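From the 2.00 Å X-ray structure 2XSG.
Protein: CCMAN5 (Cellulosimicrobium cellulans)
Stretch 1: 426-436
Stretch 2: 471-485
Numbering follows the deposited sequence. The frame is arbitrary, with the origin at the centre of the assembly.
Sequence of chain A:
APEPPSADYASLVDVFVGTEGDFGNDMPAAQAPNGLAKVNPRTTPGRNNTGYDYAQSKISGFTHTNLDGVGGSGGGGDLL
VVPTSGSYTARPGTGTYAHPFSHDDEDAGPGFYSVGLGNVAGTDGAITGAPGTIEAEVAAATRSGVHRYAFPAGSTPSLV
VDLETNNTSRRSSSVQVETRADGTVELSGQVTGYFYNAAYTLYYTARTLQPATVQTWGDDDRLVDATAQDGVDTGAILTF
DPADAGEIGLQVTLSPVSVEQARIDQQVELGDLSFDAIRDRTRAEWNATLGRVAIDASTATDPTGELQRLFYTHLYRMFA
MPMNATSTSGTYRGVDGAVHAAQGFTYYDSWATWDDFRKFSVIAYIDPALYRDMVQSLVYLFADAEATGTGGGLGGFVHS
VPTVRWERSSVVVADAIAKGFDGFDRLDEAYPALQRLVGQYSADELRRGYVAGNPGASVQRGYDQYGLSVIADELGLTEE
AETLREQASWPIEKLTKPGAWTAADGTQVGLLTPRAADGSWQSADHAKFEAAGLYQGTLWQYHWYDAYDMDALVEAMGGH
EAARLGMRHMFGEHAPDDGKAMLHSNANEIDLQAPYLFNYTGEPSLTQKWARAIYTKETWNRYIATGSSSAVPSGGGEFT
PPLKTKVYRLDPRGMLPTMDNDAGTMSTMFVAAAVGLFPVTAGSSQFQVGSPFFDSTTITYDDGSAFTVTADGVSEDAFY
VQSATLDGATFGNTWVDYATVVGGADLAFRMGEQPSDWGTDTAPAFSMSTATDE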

# COMPACT_ATOMS: atom_id res chain seq x y z
N ARG A 426 -9.09 -10.94 21.87
CA ARG A 426 -9.13 -9.55 22.35
C ARG A 426 -10.02 -8.61 21.52
O ARG A 426 -9.87 -7.39 21.59
N LEU A 427 -10.95 -9.17 20.76
CA LEU A 427 -11.90 -8.34 20.00
C LEU A 427 -12.77 -7.52 20.95
O LEU A 427 -13.04 -6.35 20.69
N ASP A 428 -13.19 -8.12 22.07
CA ASP A 428 -13.98 -7.38 23.06
C ASP A 428 -13.26 -6.11 23.55
O ASP A 428 -13.90 -5.10 23.76
N GLU A 429 -11.94 -6.19 23.71
CA GLU A 429 -11.11 -5.03 24.09
C GLU A 429 -10.94 -4.02 22.96
O GLU A 429 -10.92 -2.81 23.20
N ALA A 430 -10.74 -4.52 21.74
CA ALA A 430 -10.60 -3.66 20.58
C ALA A 430 -11.84 -2.79 20.37
O ALA A 430 -11.74 -1.61 20.04
N TYR A 431 -13.02 -3.37 20.58
CA TYR A 431 -14.30 -2.71 20.26
C TYR A 431 -14.49 -1.26 20.78
O TYR A 431 -14.78 -0.37 19.99
N PRO A 432 -14.32 -1.00 22.09
CA PRO A 432 -14.51 0.39 22.53
C PRO A 432 -13.51 1.38 21.90
O PRO A 432 -13.87 2.53 21.66
N ALA A 433 -12.28 0.93 21.64
CA ALA A 433 -11.31 1.77 20.94
C ALA A 433 -11.72 2.00 19.49
O ALA A 433 -11.47 3.07 18.94
N LEU A 434 -12.33 1.00 18.87
CA LEU A 434 -12.87 1.15 17.53
C LEU A 434 -14.07 2.12 17.54
O LEU A 434 -14.20 2.93 16.62
N GLN A 435 -14.90 2.06 18.59
CA GLN A 435 -15.98 3.03 18.75
C GLN A 435 -15.48 4.48 18.82
O GLN A 435 -16.04 5.36 18.16
N ARG A 436 -14.42 4.73 19.60
CA ARG A 436 -13.87 6.09 19.72
C ARG A 436 -13.26 6.56 18.40
O ARG A 436 -13.31 7.75 18.07
N ILE A 471 -19.05 -6.08 13.77
CA ILE A 471 -18.30 -6.40 14.99
C ILE A 471 -19.20 -6.48 16.23
O ILE A 471 -19.02 -7.34 17.11
N ALA A 472 -20.18 -5.58 16.32
CA ALA A 472 -21.09 -5.59 17.47
C ALA A 472 -21.88 -6.91 17.57
O ALA A 472 -21.98 -7.51 18.66
N ASP A 473 -22.43 -7.37 16.44
CA ASP A 473 -23.20 -8.62 16.37
C ASP A 473 -22.32 -9.83 16.71
O ASP A 473 -22.77 -10.80 17.31
N GLU A 474 -21.06 -9.77 16.29
CA GLU A 474 -20.12 -10.84 16.60
C GLU A 474 -19.82 -10.92 18.09
O GLU A 474 -19.53 -12.01 18.61
N LEU A 475 -19.89 -9.79 18.78
CA LEU A 475 -19.62 -9.75 20.22
C LEU A 475 -20.90 -9.97 21.03
O LEU A 475 -20.88 -9.92 22.26
N GLY A 476 -22.00 -10.23 20.32
CA GLY A 476 -23.30 -10.40 20.94
C GLY A 476 -23.95 -9.12 21.44
O GLY A 476 -24.82 -9.16 22.30
N LEU A 477 -23.52 -7.97 20.91
CA LEU A 477 -24.12 -6.68 21.28
C LEU A 477 -25.22 -6.33 20.28
O LEU A 477 -25.10 -5.36 19.50
N THR A 478 -26.28 -7.13 20.30
CA THR A 478 -27.35 -7.09 19.29
C THR A 478 -28.01 -5.72 19.18
O THR A 478 -28.22 -5.22 18.08
N GLU A 479 -28.32 -5.14 20.33
CA GLU A 479 -28.99 -3.84 20.41
C GLU A 479 -28.10 -2.71 19.85
O GLU A 479 -28.58 -1.88 19.08
N GLU A 480 -26.82 -2.71 20.22
CA GLU A 480 -25.83 -1.79 19.65
C GLU A 480 -25.72 -1.92 18.12
O GLU A 480 -25.69 -0.92 17.42
N ALA A 481 -25.68 -3.16 17.64
CA ALA A 481 -25.64 -3.42 16.21
C ALA A 481 -26.82 -2.81 15.45
O ALA A 481 -26.62 -2.25 14.36
N GLU A 482 -28.03 -2.91 16.00
CA GLU A 482 -29.24 -2.35 15.37
C GLU A 482 -29.16 -0.83 15.25
O GLU A 482 -29.52 -0.26 14.23
N THR A 483 -28.74 -0.19 16.34
CA THR A 483 -28.59 1.26 16.38
C THR A 483 -27.56 1.70 15.35
O THR A 483 -27.80 2.65 14.61
N LEU A 484 -26.44 0.97 15.30
CA LEU A 484 -25.38 1.26 14.32
C LEU A 484 -25.88 1.16 12.87
O LEU A 484 -25.65 2.08 12.07
N ARG A 485 -26.58 0.08 12.54
CA ARG A 485 -27.17 -0.08 11.20
C ARG A 485 -28.17 1.02 10.85
O ARG A 485 -28.21 1.50 9.71

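The most unusual feature is a single tyrosine that spans two helical segments of the other stretch and ends in the contact's one hydrogen bond. Tyr431 points toward stretch 2 with chi1 t and sits as a knob among Ile471, Ala472, Glu480 and Leu484. Its OH donates to OE1 of Glu480 at 2.9 Å, and this carboxylate oxygen lies at the ring edge, near the ring plane. The acceptor side chain has chi1 m and is extended at chi2 (t). Apolar side chains also touch the ring. CD1 of Tyr431 lies 3.7 Å from CG2 of Ile471, and CE2 of Tyr431 lies 3.7 Å from CD1 of Leu477. The hydroxyl is also close to aliphatic groups: Tyr431 OH is 3.6 Å from Ala472 CB and 3.6 Å from Leu484 CD1.

One turn earlier, Leu427 (t, p) points in. Its CD1 meets CG2 of Ile471 at 3.7 Å. Leu475 (m, t) reaches both turns: its CD1 is 3.5 Å from CB of Tyr431, and its CD2 is 4.0 Å from CG of Leu427. Leu434 (m, t) extends the apolar row, with its CD1 3.8 Å from CD1 of Ile471. Gln435 starts sideways, but its end comes nearer stretch 2. Its NE2 stays 4.0 Å from OE1 of Glu480, too far for a hydrogen bond.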

# COMPACT_ATOMS: atom_id res chain seq x y z
CB ARG A 426 -7.73 -8.96 22.50
CG ARG A 426 -6.89 -9.65 23.57
CD ARG A 426 -6.05 -8.63 24.30
NE ARG A 426 -4.88 -8.26 23.53
CZ ARG A 426 -4.20 -7.12 23.65
NH1 ARG A 426 -4.58 -6.16 24.51
NH2 ARG A 426 -3.15 -6.94 22.87
CB LEU A 427 -12.74 -9.19 19.05
CG LEU A 427 -13.78 -8.50 18.16
CD1 LEU A 427 -13.13 -7.56 17.15
CD2 LEU A 427 -14.65 -9.56 17.45
CB ASP A 428 -14.44 -8.28 24.24
CG ASP A 428 -13.28 -8.93 25.00
OD1 ASP A 428 -12.10 -8.81 24.59
OD2 ASP A 428 -13.55 -9.59 26.02
CB GLU A 429 -9.71 -5.45 24.52
CG GLU A 429 -9.57 -6.05 25.87
CD GLU A 429 -8.13 -6.38 26.16
OE1 GLU A 429 -7.31 -5.44 26.33
OE2 GLU A 429 -7.81 -7.59 26.19
CB ALA A 430 -10.30 -4.51 19.32
CB TYR A 431 -15.49 -3.62 20.62
CG TYR A 431 -16.83 -3.06 20.21
CD1 TYR A 431 -17.26 -3.14 18.90
CD2 TYR A 431 -17.67 -2.46 21.15
CE1 TYR A 431 -18.48 -2.62 18.51
CE2 TYR A 431 -18.90 -1.94 20.78
CZ TYR A 431 -19.30 -2.03 19.45
OH TYR A 431 -20.51 -1.53 19.06
CB PRO A 432 -14.28 0.32 24.05
CG PRO A 432 -13.52 -0.96 24.25
CD PRO A 432 -14.07 -1.89 23.24
CB ALA A 433 -9.91 1.17 21.04
CB LEU A 434 -13.23 -0.20 16.91
CG LEU A 434 -12.10 -1.13 16.48
CD1 LEU A 434 -12.63 -2.52 16.23
CD2 LEU A 434 -11.39 -0.61 15.26
CB GLN A 435 -16.87 2.70 19.97
CG GLN A 435 -18.17 3.51 20.05
CD GLN A 435 -19.30 2.94 19.19
OE1 GLN A 435 -19.89 3.66 18.36
NE2 GLN A 435 -19.61 1.67 19.39
CB ARG A 436 -12.82 6.20 20.83
CG ARG A 436 -13.34 5.92 22.24
CD ARG A 436 -12.25 6.26 23.29
NE ARG A 436 -11.10 5.36 23.19
CZ ARG A 436 -11.03 4.18 23.80
NH1 ARG A 436 -12.04 3.74 24.55
NH2 ARG A 436 -9.94 3.43 23.65
CB ILE A 471 -17.15 -5.39 15.24
CG1 ILE A 471 -16.25 -5.25 14.00
CG2 ILE A 471 -16.32 -5.80 16.47
CD1 ILE A 471 -15.29 -4.02 14.01
CB ALA A 472 -22.04 -4.37 17.45
CB ASP A 473 -23.81 -8.81 14.97
CG ASP A 473 -25.20 -8.18 14.83
OD1 ASP A 473 -25.95 -8.11 15.83
OD2 ASP A 473 -25.55 -7.74 13.70
CB GLU A 474 -18.82 -10.66 15.82
CG GLU A 474 -17.83 -11.79 16.00
CD GLU A 474 -18.25 -13.09 15.31
OE1 GLU A 474 -19.32 -13.15 14.65
OE2 GLU A 474 -17.47 -14.05 15.42
CB LEU A 475 -18.98 -8.41 20.63
CG LEU A 475 -17.54 -8.21 20.15
CD1 LEU A 475 -17.13 -6.73 20.16
CD2 LEU A 475 -16.60 -9.05 21.00
CB LEU A 477 -23.04 -5.59 21.39
CG LEU A 477 -21.81 -5.88 22.27
CD1 LEU A 477 -20.71 -4.84 22.07
CD2 LEU A 477 -22.17 -5.98 23.76
CB THR A 478 -28.44 -8.16 19.59
OG1 THR A 478 -27.81 -9.40 19.94
CG2 THR A 478 -29.35 -8.38 18.38
CB GLU A 479 -29.38 -3.57 21.87
CG GLU A 479 -30.36 -2.44 22.09
CD GLU A 479 -30.92 -2.39 23.52
OE1 GLU A 479 -30.66 -3.35 24.31
OE2 GLU A 479 -31.61 -1.40 23.87
CB GLU A 480 -24.47 -2.02 20.27
CG GLU A 480 -24.30 -1.31 21.57
CD GLU A 480 -22.90 -1.41 22.11
OE1 GLU A 480 -21.97 -0.88 21.45
OE2 GLU A 480 -22.74 -2.00 23.21
CB ALA A 481 -25.55 -4.91 15.97
CB GLU A 482 -30.49 -2.66 16.21
CG GLU A 482 -30.57 -4.05 16.78
CD GLU A 482 -31.65 -4.87 16.14
OE1 GLU A 482 -31.97 -4.58 14.95
OE2 GLU A 482 -32.17 -5.79 16.81
CB THR A 483 -28.19 1.76 17.79
OG1 THR A 483 -29.15 1.32 18.75
CG2 THR A 483 -28.15 3.30 17.83
CB LEU A 484 -24.14 0.37 14.58
CG LEU A 484 -23.29 0.87 15.76
CD1 LEU A 484 -22.41 -0.21 16.32
CD2 LEU A 484 -22.48 2.12 15.34
CB ARG A 485 -27.85 -1.44 11.10
CG ARG A 485 -26.88 -2.60 10.94
CD ARG A 485 -27.64 -3.80 10.46
NE ARG A 485 -28.50 -4.31 11.51
CZ ARG A 485 -28.11 -5.18 12.42
NH1 ARG A 485 -26.86 -5.63 12.40
NH2 ARG A 485 -28.95 -5.58 13.35